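Long-range contact in transmembrane oligosaccharyl transferase (Archaeoglobus fulgidus, PDB 3WAJ), which is a multi-pass membrane protein of the STT3/AglB oligosaccharyl transferase family, with a helical transmembrane region followed by core and peripheral domains: residues A[633-645]-A[657-671]. Sequence-based numbering, arbitrary orientation.
Sequences AEKYYGGYFYYSP and DIPLNSIIIPLRIPS
Over one face of the Arg668 guanidinium sits Tyr637 CB, 3.7 Å above its centre, while the Glu634 carboxylate meets the edge, its plane turned only 25° from the guanidinium. The salt bridge runs from NH1 to OE1, though the two atoms are modelled too close together for its detail to be trusted, and NH2 adds a weak bond to the same oxygen. NE gives a further bond, 2.8 Å to Gly638 O, tilted out of the guanidinium plane; this anchor, with Tyr637 CB over the face, limits how the group can turn. Arg668 gets there with CG anti to its backbone N (chi1 -166°) and a bend at chi2, which lays CD 3.2 Å from Tyr640 OH. The Tyr642 ring takes Ile658 over one face, CG1 4.3 Å from the ring centroid in a CH-pi contact; Pro659 CD approaches CE2 obliquely. At the edge of the Tyr640 ring lies Ile665 O, and Tyr640 CB packs on Ile664 CG2 at 3.7 Å.

Strands 640-643 and 663-664 pair antiparallel, with 640-643 central in a three-stranded sheet completed by 649-652. Tyr643 and Ile663 form a hydrogen-bonded pair through two reciprocal N-H to O bonds, and Ile665 N reaches Phe641 O. Beyond this the inverse gamma turn at Pro666 parts the chains: one water accepts from Phe641 N and donates to Ile665 O and Leu667 O. Pairing resumes with Ile669 N to Gly639 O and Gly638 N to Ile669 O, the latter 2.6 Å. Past Pro670, Ser671 N bonds to Tyr636 O, and Ser671 OG donates to Lys635 O at 2.6 Å. Phe641 CD2 rests 3.9 Å from Ile669 CD1, and both side chains touch Ala750 of helix 740-755, whereas Tyr643 and Ile663 face helix 717-732.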
loop_
_atom_site.group_PDB
_atom_site.type_symbol
_atom_site.label_atom_id
_atom_site.label_comp_id
_atom_site.label_asym_id
_atom_site.label_seq_id
_atom_site.Cartn_x
_atom_site.Cartn_y
_atom_site.Cartn_z
ATOM N N ALA A 633 -22.315 7.500 -2.285
ATOM C CA ALA A 633 -21.314 8.372 -1.676
ATOM C C ALA A 633 -21.509 9.840 -2.081
ATOM O O ALA A 633 -21.112 10.759 -1.350
ATOM C CB ALA A 633 -19.910 7.896 -2.021
ATOM N N GLU A 634 -22.125 10.061 -3.238
ATOM C CA GLU A 634 -22.284 11.417 -3.750
ATOM C C GLU A 634 -23.231 12.298 -2.926
ATOM O O GLU A 634 -23.275 13.514 -3.109
ATOM C CB GLU A 634 -22.660 11.396 -5.233
ATOM C CG GLU A 634 -21.468 11.083 -6.148
ATOM C CD GLU A 634 -20.500 12.260 -6.288
ATOM O OE1 GLU A 634 -20.877 13.393 -5.915
ATOM O OE2 GLU A 634 -19.363 12.058 -6.776
ATOM N N LYS A 635 -23.974 11.687 -2.015
ATOM C CA LYS A 635 -24.862 12.435 -1.137
ATOM C C LYS A 635 -24.074 13.189 -0.061
ATOM O O LYS A 635 -24.633 14.010 0.678
ATOM C CB LYS A 635 -25.882 11.497 -0.479
ATOM C CG LYS A 635 -25.295 10.649 0.662
ATOM C CD LYS A 635 -26.305 9.629 1.218
ATOM C CE LYS A 635 -25.670 8.798 2.337
ATOM N NZ LYS A 635 -26.667 8.158 3.254
ATOM N N TYR A 636 -22.779 12.908 0.045
ATOM C CA TYR A 636 -21.958 13.638 1.008
ATOM C C TYR A 636 -21.439 14.972 0.426
ATOM O O TYR A 636 -20.807 15.752 1.126
ATOM C CB TYR A 636 -20.829 12.751 1.561
ATOM C CG TYR A 636 -21.330 11.616 2.450
ATOM C CD1 TYR A 636 -21.426 10.317 1.972
ATOM C CD2 TYR A 636 -21.722 11.856 3.763
ATOM C CE1 TYR A 636 -21.888 9.278 2.782
ATOM C CE2 TYR A 636 -22.193 10.829 4.581
ATOM C CZ TYR A 636 -22.270 9.547 4.090
ATOM O OH TYR A 636 -22.732 8.537 4.912
ATOM N N TYR A 637 -21.749 15.243 -0.843
ATOM C CA TYR A 637 -21.236 16.432 -1.529
ATOM C C TYR A 637 -22.308 17.308 -2.179
ATOM O O TYR A 637 -23.341 16.808 -2.627
ATOM C CB TYR A 637 -20.138 16.039 -2.529
ATOM C CG TYR A 637 -18.972 15.406 -1.816
ATOM C CD1 TYR A 637 -18.000 16.198 -1.212
ATOM C CD2 TYR A 637 -18.872 14.020 -1.686
ATOM C CE1 TYR A 637 -16.938 15.632 -0.526
ATOM C CE2 TYR A 637 -17.805 13.439 -1.006
ATOM C CZ TYR A 637 -16.840 14.259 -0.425
ATOM O OH TYR A 637 -15.772 13.729 0.261
ATOM N N GLY A 638 -22.058 18.621 -2.185
ATOM C CA GLY A 638 -22.955 19.608 -2.770
ATOM C C GLY A 638 -22.302 20.213 -3.993
ATOM O O GLY A 638 -21.856 19.470 -4.886
ATOM N N GLY A 639 -22.214 21.547 -4.040
ATOM C CA GLY A 639 -21.651 22.214 -5.203
ATOM C C GLY A 639 -20.315 22.923 -5.010
ATOM O O GLY A 639 -19.330 22.342 -4.537
ATOM N N TYR A 640 -20.279 24.195 -5.403
ATOM C CA TYR A 640 -19.025 24.922 -5.514
ATOM C C TYR A 640 -19.212 26.362 -5.161
ATOM O O TYR A 640 -20.304 26.931 -5.361
ATOM C CB TYR A 640 -18.504 24.862 -6.961
ATOM C CG TYR A 640 -18.252 23.461 -7.441
ATOM C CD1 TYR A 640 -19.258 22.737 -8.093
ATOM C CD2 TYR A 640 -17.028 22.842 -7.221
ATOM C CE1 TYR A 640 -19.044 21.446 -8.527
ATOM C CE2 TYR A 640 -16.798 21.543 -7.655
ATOM C CZ TYR A 640 -17.812 20.848 -8.311
ATOM O OH TYR A 640 -17.610 19.548 -8.741
ATOM N N PHE A 641 -18.133 26.956 -4.658
ATOM C CA PHE A 641 -18.036 28.410 -4.557
ATOM C C PHE A 641 -17.481 28.935 -5.873
ATOM O O PHE A 641 -16.651 28.276 -6.509
ATOM C CB PHE A 641 -17.084 28.807 -3.424
ATOM C CG PHE A 641 -17.675 28.649 -2.048
ATOM C CD1 PHE A 641 -18.837 29.334 -1.702
ATOM C CD2 PHE A 641 -17.060 27.836 -1.097
ATOM C CE1 PHE A 641 -19.394 29.204 -0.444
ATOM C CE2 PHE A 641 -17.608 27.693 0.166
ATOM C CZ PHE A 641 -18.778 28.383 0.496
ATOM N N TYR A 642 -17.917 30.120 -6.271
ATOM C CA TYR A 642 -17.435 30.728 -7.513
ATOM C C TYR A 642 -17.588 32.261 -7.519
ATOM O O TYR A 642 -18.404 32.817 -6.770
ATOM C CB TYR A 642 -18.229 30.165 -8.693
ATOM C CG TYR A 642 -19.663 30.645 -8.686
ATOM C CD1 TYR A 642 -20.634 29.967 -7.964
ATOM C CD2 TYR A 642 -20.041 31.800 -9.373
ATOM C CE1 TYR A 642 -21.940 30.408 -7.932
ATOM C CE2 TYR A 642 -21.349 32.245 -9.359
ATOM C CZ TYR A 642 -22.295 31.543 -8.638
ATOM O OH TYR A 642 -23.601 31.978 -8.617
ATOM N N TYR A 643 -16.834 32.921 -8.396
ATOM C CA TYR A 643 -17.082 34.321 -8.751
ATOM C C TYR A 643 -17.674 34.429 -10.155
ATOM O O TYR A 643 -17.145 33.856 -11.117
ATOM C CB TYR A 643 -15.801 35.138 -8.680
ATOM C CG TYR A 643 -15.220 35.142 -7.304
ATOM C CD1 TYR A 643 -15.504 36.167 -6.404
ATOM C CD2 TYR A 643 -14.413 34.098 -6.883
ATOM C CE1 TYR A 643 -14.963 36.159 -5.117
ATOM C CE2 TYR A 643 -13.886 34.074 -5.612
ATOM C CZ TYR A 643 -14.156 35.103 -4.738
ATOM O OH TYR A 643 -13.615 35.031 -3.484
ATOM N N SER A 644 -18.777 35.165 -10.264
ATOM C CA SER A 644 -19.468 35.339 -11.536
ATOM C C SER A 644 -18.616 36.206 -12.453
ATOM O O SER A 644 -17.639 36.817 -12.005
ATOM C CB SER A 644 -20.831 35.994 -11.324
ATOM O OG SER A 644 -20.693 37.351 -10.963
ATOM N N PRO A 645 -18.968 36.259 -13.749
ATOM C CA PRO A 645 -18.224 37.172 -14.630
ATOM C C PRO A 645 -18.405 38.658 -14.283
ATOM O O PRO A 645 -17.583 39.458 -14.721
ATOM C CB PRO A 645 -18.776 36.849 -16.032
ATOM C CG PRO A 645 -20.002 36.009 -15.807
ATOM C CD PRO A 645 -19.789 35.299 -14.515
ATOM N N ASP A 657 -25.747 25.632 -12.150
ATOM C CA ASP A 657 -26.298 26.908 -11.700
ATOM C C ASP A 657 -25.265 28.027 -11.806
ATOM O O ASP A 657 -25.534 29.177 -11.450
ATOM C CB ASP A 657 -26.779 26.791 -10.252
ATOM C CG ASP A 657 -28.023 25.950 -10.121
ATOM O OD1 ASP A 657 -28.966 26.176 -10.906
ATOM O OD2 ASP A 657 -28.053 25.062 -9.242
ATOM N N ILE A 658 -24.077 27.672 -12.289
ATOM C CA ILE A 658 -22.959 28.595 -12.371
ATOM C C ILE A 658 -22.891 29.220 -13.771
ATOM O O ILE A 658 -22.706 28.500 -14.756
ATOM C CB ILE A 658 -21.637 27.876 -12.037
ATOM C CG1 ILE A 658 -21.657 27.359 -10.591
ATOM C CG2 ILE A 658 -20.450 28.795 -12.266
ATOM C CD1 ILE A 658 -20.485 26.449 -10.260
ATOM N N PRO A 659 -23.057 30.560 -13.856
ATOM C CA PRO A 659 -23.046 31.260 -15.149
ATOM C C PRO A 659 -21.780 30.901 -15.896
ATOM O O PRO A 659 -20.735 30.773 -15.251
ATOM C CB PRO A 659 -22.982 32.746 -14.756
ATOM C CG PRO A 659 -23.560 32.815 -13.408
ATOM C CD PRO A 659 -23.278 31.486 -12.726
ATOM N N LEU A 660 -21.875 30.718 -17.213
ATOM C CA LEU A 660 -20.692 30.493 -18.040
ATOM C C LEU A 660 -19.664 31.598 -17.773
ATOM O O LEU A 660 -20.034 32.721 -17.411
ATOM C CB LEU A 660 -21.063 30.462 -19.532
ATOM C CG LEU A 660 -21.756 29.209 -20.085
ATOM C CD1 LEU A 660 -22.241 29.399 -21.532
ATOM C CD2 LEU A 660 -20.836 28.022 -19.991
ATOM N N ASN A 661 -18.386 31.260 -17.938
ATOM C CA ASN A 661 -17.270 32.197 -17.779
ATOM C C ASN A 661 -17.036 32.669 -16.337
ATOM O O ASN A 661 -16.436 33.720 -16.104
ATOM C CB ASN A 661 -17.417 33.394 -18.727
ATOM C CG ASN A 661 -17.546 32.981 -20.173
ATOM O OD1 ASN A 661 -16.873 32.055 -20.628
ATOM N ND2 ASN A 661 -18.427 33.663 -20.907
ATOM N N SER A 662 -17.521 31.892 -15.375
ATOM C CA SER A 662 -17.268 32.186 -13.978
ATOM C C SER A 662 -15.889 31.673 -13.617
ATOM O O SER A 662 -15.344 30.822 -14.298
ATOM C CB SER A 662 -18.294 31.479 -13.094
ATOM O OG SER A 662 -19.515 32.177 -13.081
ATOM N N ILE A 663 -15.305 32.168 -12.544
ATOM C CA ILE A 663 -14.183 31.422 -12.010
ATOM C C ILE A 663 -14.680 30.576 -10.818
ATOM O O ILE A 663 -15.263 31.084 -9.862
ATOM C CB ILE A 663 -12.878 32.287 -11.811
ATOM C CG1 ILE A 663 -12.312 32.156 -10.410
ATOM C CG2 ILE A 663 -13.051 33.729 -12.267
ATOM C CD1 ILE A 663 -11.383 30.989 -10.304
ATOM N N ILE A 664 -14.512 29.264 -10.942
ATOM C CA ILE A 664 -15.052 28.305 -9.982
ATOM C C ILE A 664 -13.926 27.707 -9.147
ATOM O O ILE A 664 -12.936 27.211 -9.694
ATOM C CB ILE A 664 -15.777 27.140 -10.715
ATOM C CG1 ILE A 664 -16.914 27.669 -11.596
ATOM C CG2 ILE A 664 -16.292 26.098 -9.718
ATOM C CD1 ILE A 664 -17.422 26.664 -12.621
ATOM N N ILE A 665 -14.069 27.746 -7.826
ATOM C CA ILE A 665 -13.079 27.099 -6.980
ATOM C C ILE A 665 -13.285 25.590 -7.091
ATOM O O ILE A 665 -14.299 25.058 -6.622
ATOM C CB ILE A 665 -13.156 27.566 -5.516
ATOM C CG1 ILE A 665 -12.741 29.032 -5.409
ATOM C CG2 ILE A 665 -12.268 26.689 -4.616
ATOM C CD1 ILE A 665 -13.216 29.714 -4.136
ATOM N N PRO A 666 -12.308 24.890 -7.705
ATOM C CA PRO A 666 -12.423 23.456 -8.013
ATOM C C PRO A 666 -12.249 22.638 -6.744
ATOM O O PRO A 666 -11.291 21.868 -6.593
ATOM C CB PRO A 666 -11.253 23.209 -8.977
ATOM C CG PRO A 666 -10.202 24.179 -8.493
ATOM C CD PRO A 666 -10.967 25.414 -8.042
ATOM N N LEU A 667 -13.176 22.853 -5.821
ATOM C CA LEU A 667 -13.260 22.092 -4.589
ATOM C C LEU A 667 -14.738 21.867 -4.347
ATOM O O LEU A 667 -15.485 22.811 -4.113
ATOM C CB LEU A 667 -12.641 22.856 -3.406
ATOM C CG LEU A 667 -12.853 22.165 -2.055
ATOM C CD1 LEU A 667 -12.004 20.885 -1.988
ATOM C CD2 LEU A 667 -12.559 23.097 -0.871
ATOM N N ARG A 668 -15.167 20.615 -4.417
ATOM C CA ARG A 668 -16.565 20.294 -4.188
ATOM C C ARG A 668 -16.890 20.451 -2.698
ATOM O O ARG A 668 -16.230 19.853 -1.848
ATOM C CB ARG A 668 -16.851 18.870 -4.665
ATOM C CG ARG A 668 -18.321 18.548 -4.774
ATOM C CD ARG A 668 -18.667 18.008 -6.138
ATOM N NE ARG A 668 -20.084 17.682 -6.206
ATOM C CZ ARG A 668 -20.563 16.446 -6.221
ATOM N NH1 ARG A 668 -19.731 15.413 -6.211
ATOM N NH2 ARG A 668 -21.872 16.246 -6.261
ATOM N N ILE A 669 -17.893 21.275 -2.391
ATOM C CA ILE A 669 -18.304 21.539 -1.007
ATOM C C ILE A 669 -19.145 20.396 -0.462
ATOM O O ILE A 669 -20.047 19.909 -1.154
ATOM C CB ILE A 669 -19.110 22.846 -0.910
ATOM C CG1 ILE A 669 -18.248 24.011 -1.372
ATOM C CG2 ILE A 669 -19.580 23.099 0.523
ATOM C CD1 ILE A 669 -16.822 23.982 -0.795
ATOM N N PRO A 670 -18.851 19.950 0.777
ATOM C CA PRO A 670 -19.645 18.850 1.358
ATOM C C PRO A 670 -21.099 19.261 1.548
ATOM O O PRO A 670 -21.366 20.463 1.711
ATOM C CB PRO A 670 -18.985 18.619 2.718
ATOM C CG PRO A 670 -17.555 19.083 2.529
ATOM C CD PRO A 670 -17.672 20.291 1.603
ATOM N N SER A 671 -22.012 18.287 1.506
ATOM C CA SER A 671 -23.446 18.514 1.728
ATOM C C SER A 671 -23.689 18.671 3.220
ATOM O O SER A 671 -22.756 18.526 4.021
ATOM C CB SER A 671 -24.265 17.327 1.215
ATOM O OG SER A 671 -24.053 16.191 2.024
HETATM O O HOH W 1 -15.923 25.528 -4.370
#